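Local atomic coordinates of adenylate kinase (Thermus thermophilus, PDB entry 3CM0), a protein that catalyses the reversible transfer of the terminal phosphate of ATP to AMP, yielding two ADP and helping to balance the cell's adenine nucleotides. Residues T19-K31 with P173-I186. Numbering follows the deposited sequence.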
# COMPACT_ATOMS: atom_id res chain seq x y z
N THR A 19 2.48 2.34 8.97
CA THR A 19 3.38 3.03 9.84
C THR A 19 4.81 2.70 9.48
O THR A 19 5.67 3.59 9.54
CB THR A 19 3.15 2.65 11.32
OG1 THR A 19 1.80 3.00 11.69
CG2 THR A 19 4.12 3.39 12.22
N GLN A 20 5.09 1.45 9.08
CA GLN A 20 6.46 1.08 8.70
C GLN A 20 6.82 1.76 7.35
O GLN A 20 7.95 2.17 7.14
CB GLN A 20 6.60 -0.45 8.52
CG GLN A 20 6.44 -1.27 9.81
CD GLN A 20 7.57 -0.98 10.79
OE1 GLN A 20 8.58 -0.39 10.43
NE2 GLN A 20 7.40 -1.41 12.04
N ALA A 21 5.86 1.81 6.44
CA ALA A 21 6.11 2.49 5.15
C ALA A 21 6.44 3.95 5.44
O ALA A 21 7.33 4.53 4.83
CB ALA A 21 4.86 2.40 4.29
N SER A 22 5.69 4.56 6.35
CA SER A 22 5.92 5.96 6.68
C SER A 22 7.28 6.19 7.32
O SER A 22 7.94 7.21 7.09
CB SER A 22 4.81 6.46 7.60
OG SER A 22 3.61 6.61 6.87
N ARG A 23 7.72 5.23 8.13
CA ARG A 23 9.02 5.38 8.75
C ARG A 23 10.16 5.17 7.77
O ARG A 23 11.16 5.89 7.82
CB ARG A 23 9.16 4.42 9.93
CG ARG A 23 10.58 4.39 10.49
CD ARG A 23 10.56 3.74 11.86
NE ARG A 23 11.90 3.58 12.41
CZ ARG A 23 12.16 2.84 13.49
NH1 ARG A 23 11.18 2.22 14.12
NH2 ARG A 23 13.41 2.71 13.91
N LEU A 24 10.03 4.20 6.88
CA LEU A 24 11.09 3.97 5.90
C LEU A 24 11.17 5.21 5.00
O LEU A 24 12.27 5.62 4.57
CB LEU A 24 10.74 2.74 5.03
CG LEU A 24 11.82 2.34 4.02
CD1 LEU A 24 13.07 1.90 4.75
CD2 LEU A 24 11.27 1.20 3.11
N ALA A 25 10.01 5.81 4.72
CA ALA A 25 9.91 6.99 3.85
C ALA A 25 10.68 8.14 4.45
O ALA A 25 11.57 8.71 3.82
CB ALA A 25 8.45 7.40 3.67
N GLN A 26 10.33 8.47 5.69
CA GLN A 26 10.95 9.57 6.42
C GLN A 26 12.46 9.39 6.62
O GLN A 26 13.23 10.34 6.49
CB GLN A 26 10.26 9.73 7.78
CG GLN A 26 8.79 10.16 7.67
CD GLN A 26 8.10 10.32 9.02
OE1 GLN A 26 8.60 11.02 9.90
NE2 GLN A 26 6.95 9.68 9.19
N GLU A 27 12.90 8.17 6.94
CA GLU A 27 14.31 7.93 7.16
C GLU A 27 15.20 7.85 5.95
O GLU A 27 16.32 8.34 5.98
CB GLU A 27 14.51 6.67 8.00
CG GLU A 27 13.90 6.78 9.38
CD GLU A 27 14.36 5.67 10.32
OE1 GLU A 27 15.14 4.79 9.89
OE2 GLU A 27 13.93 5.69 11.48
N LEU A 28 14.73 7.27 4.85
CA LEU A 28 15.61 7.15 3.70
C LEU A 28 15.34 8.08 2.51
O LEU A 28 16.02 7.98 1.48
CB LEU A 28 15.63 5.69 3.21
CG LEU A 28 16.13 4.67 4.23
CD1 LEU A 28 16.32 3.36 3.52
CD2 LEU A 28 17.44 5.10 4.87
N GLY A 29 14.36 8.96 2.66
CA GLY A 29 14.05 9.91 1.61
C GLY A 29 13.18 9.39 0.47
O GLY A 29 13.38 9.77 -0.68
N PHE A 30 12.25 8.50 0.77
CA PHE A 30 11.34 7.99 -0.26
C PHE A 30 10.08 8.83 -0.17
O PHE A 30 9.67 9.21 0.93
CB PHE A 30 10.91 6.52 -0.00
CG PHE A 30 11.96 5.51 -0.34
CD1 PHE A 30 11.84 4.72 -1.49
CD2 PHE A 30 13.07 5.32 0.48
CE1 PHE A 30 12.80 3.76 -1.82
CE2 PHE A 30 14.05 4.37 0.17
CZ PHE A 30 13.91 3.58 -1.00
N LYS A 31 9.46 9.12 -1.31
CA LYS A 31 8.20 9.83 -1.31
C LYS A 31 7.11 8.75 -1.25
O LYS A 31 7.01 7.88 -2.15
CB LYS A 31 8.03 10.65 -2.60
CG LYS A 31 6.71 11.40 -2.63
CD LYS A 31 6.71 12.56 -3.64
CE LYS A 31 6.90 12.09 -5.06
NZ LYS A 31 6.77 13.22 -6.03
N PRO A 173 7.95 -2.20 16.92
CA PRO A 173 8.07 -1.49 15.64
C PRO A 173 9.52 -1.49 15.19
O PRO A 173 9.84 -1.66 14.01
CB PRO A 173 7.58 -0.09 15.98
CG PRO A 173 6.47 -0.37 16.94
CD PRO A 173 7.12 -1.42 17.86
N ASP A 174 10.43 -1.29 16.14
CA ASP A 174 11.83 -1.26 15.82
C ASP A 174 12.33 -2.60 15.29
O ASP A 174 13.17 -2.64 14.39
CB ASP A 174 12.69 -0.86 17.04
CG ASP A 174 12.65 0.64 17.32
OD1 ASP A 174 12.54 1.44 16.37
OD2 ASP A 174 12.75 1.02 18.51
N GLU A 175 11.85 -3.71 15.88
CA GLU A 175 12.27 -5.03 15.41
C GLU A 175 11.75 -5.31 13.99
O GLU A 175 12.47 -5.83 13.15
CB GLU A 175 11.76 -6.13 16.33
CG GLU A 175 12.27 -5.95 17.77
CD GLU A 175 11.73 -7.01 18.73
OE1 GLU A 175 10.51 -7.22 18.81
OE2 GLU A 175 12.56 -7.62 19.44
N VAL A 176 10.49 -4.99 13.76
CA VAL A 176 9.91 -5.23 12.43
C VAL A 176 10.61 -4.32 11.40
O VAL A 176 10.97 -4.75 10.29
CB VAL A 176 8.40 -4.94 12.47
CG1 VAL A 176 7.80 -5.08 11.04
CG2 VAL A 176 7.72 -5.93 13.43
N TYR A 177 10.86 -3.07 11.79
CA TYR A 177 11.55 -2.14 10.90
C TYR A 177 12.93 -2.67 10.50
O TYR A 177 13.35 -2.61 9.33
CB TYR A 177 11.69 -0.79 11.59
CG TYR A 177 12.27 0.28 10.71
CD1 TYR A 177 11.55 0.75 9.59
CD2 TYR A 177 13.51 0.84 10.97
CE1 TYR A 177 12.07 1.74 8.77
CE2 TYR A 177 14.04 1.85 10.15
CZ TYR A 177 13.31 2.29 9.06
OH TYR A 177 13.81 3.28 8.24
N ALA A 178 13.67 -3.20 11.48
CA ALA A 178 14.99 -3.76 11.18
C ALA A 178 14.88 -4.90 10.17
O ALA A 178 15.73 -5.06 9.30
CB ALA A 178 15.68 -4.28 12.48
N ARG A 179 13.86 -5.74 10.33
CA ARG A 179 13.68 -6.86 9.40
C ARG A 179 13.35 -6.36 8.01
O ARG A 179 13.81 -6.94 7.01
CB ARG A 179 12.57 -7.80 9.89
CG ARG A 179 12.91 -8.52 11.21
CD ARG A 179 11.65 -9.17 11.83
NE ARG A 179 11.93 -9.75 13.15
CZ ARG A 179 11.02 -9.95 14.10
NH1 ARG A 179 9.73 -9.62 13.91
NH2 ARG A 179 11.39 -10.52 15.24
N ILE A 180 12.54 -5.32 7.92
CA ILE A 180 12.19 -4.79 6.59
C ILE A 180 13.46 -4.24 5.90
O ILE A 180 13.71 -4.51 4.72
CB ILE A 180 11.15 -3.65 6.73
CG1 ILE A 180 9.81 -4.25 7.10
CG2 ILE A 180 11.08 -2.79 5.41
CD1 ILE A 180 8.81 -3.24 7.66
N ARG A 181 14.26 -3.44 6.61
CA ARG A 181 15.49 -2.92 6.01
C ARG A 181 16.41 -4.06 5.57
O ARG A 181 16.97 -4.04 4.47
CB ARG A 181 16.20 -1.96 7.00
CG ARG A 181 15.39 -0.70 7.25
CD ARG A 181 16.23 0.39 7.89
NE ARG A 181 17.39 0.72 7.08
CZ ARG A 181 18.16 1.78 7.28
NH1 ARG A 181 17.88 2.61 8.28
NH2 ARG A 181 19.21 1.99 6.51
N ALA A 182 16.55 -5.08 6.41
CA ALA A 182 17.38 -6.22 6.04
C ALA A 182 16.84 -6.93 4.81
O ALA A 182 17.61 -7.29 3.91
CB ALA A 182 17.48 -7.19 7.17
N ALA A 183 15.53 -7.13 4.77
CA ALA A 183 14.90 -7.79 3.62
C ALA A 183 15.17 -7.01 2.32
O ALA A 183 15.39 -7.60 1.24
CB ALA A 183 13.40 -7.89 3.85
N LEU A 184 15.06 -5.69 2.40
CA LEU A 184 15.29 -4.81 1.24
C LEU A 184 16.77 -4.58 0.94
O LEU A 184 17.16 -4.33 -0.21
CB LEU A 184 14.61 -3.46 1.50
CG LEU A 184 13.08 -3.61 1.55
CD1 LEU A 184 12.44 -2.32 2.03
CD2 LEU A 184 12.55 -4.03 0.13
N GLY A 185 17.61 -4.67 1.96
CA GLY A 185 19.03 -4.44 1.77
C GLY A 185 19.38 -2.96 1.76
O GLY A 185 20.41 -2.58 1.21
N ILE A 186 18.54 -2.12 2.37
CA ILE A 186 18.80 -0.68 2.42
C ILE A 186 18.78 -0.14 3.84
O ILE A 186 18.38 -0.89 4.75
CB ILE A 186 17.77 0.11 1.60
CG1 ILE A 186 16.37 -0.10 2.21
CG2 ILE A 186 17.85 -0.29 0.13
CD1 ILE A 186 15.26 0.61 1.48
OXT ILE A 186 19.15 1.04 4.03
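The guanidinium of Arg23 lies flat on the ring of Tyr177, planes 19° apart and centres 4.0 Å from each other, an off-centre cation-pi stack. With CG anti to the backbone N (chi1 171°), Arg23 sets CG over the ring face as a CH-pi donor, 3.9 Å from the centroid, and the extended chain beyond lays NE and the guanidinium across that face. Salt bridges hold the guanidinium at its edge: NH1 and NH2 both reach Asp174 OD1 end-on, NH1 at 2.7 Å, while NE bonds to Glu27 OE2. Glu27 OE1 accepts a hydrogen bond from Tyr177 OH at 2.6 Å, from well above the carboxylate plane. With an alanine in place of Arg23, Asp174 would probably lose its cationic partner and one face of the tyrosine its cover. The pair illustrates how helices on one side of a parallel sheet can pack by reciprocal knobs into holes: Tyr177 sits among Gln20, Arg23, Leu24 and Glu27, joining the helix after the P-loop to the C-terminal helix 173-184 of the CORE domain, axes crossing at -64°. Gln20 is the return knob; its NE2 donates to a lone pair of Pro173 O at 3.1 Å. Toward the C-terminus, Ile186 CD1 meets Leu28 CD1 at 3.6 Å and also touches Leu24, crossing at about a right angle, and the Phe30 ring. Arg181 holds the terminal carboxylate side-on, NE to Ile186 O and NH2 to OXT.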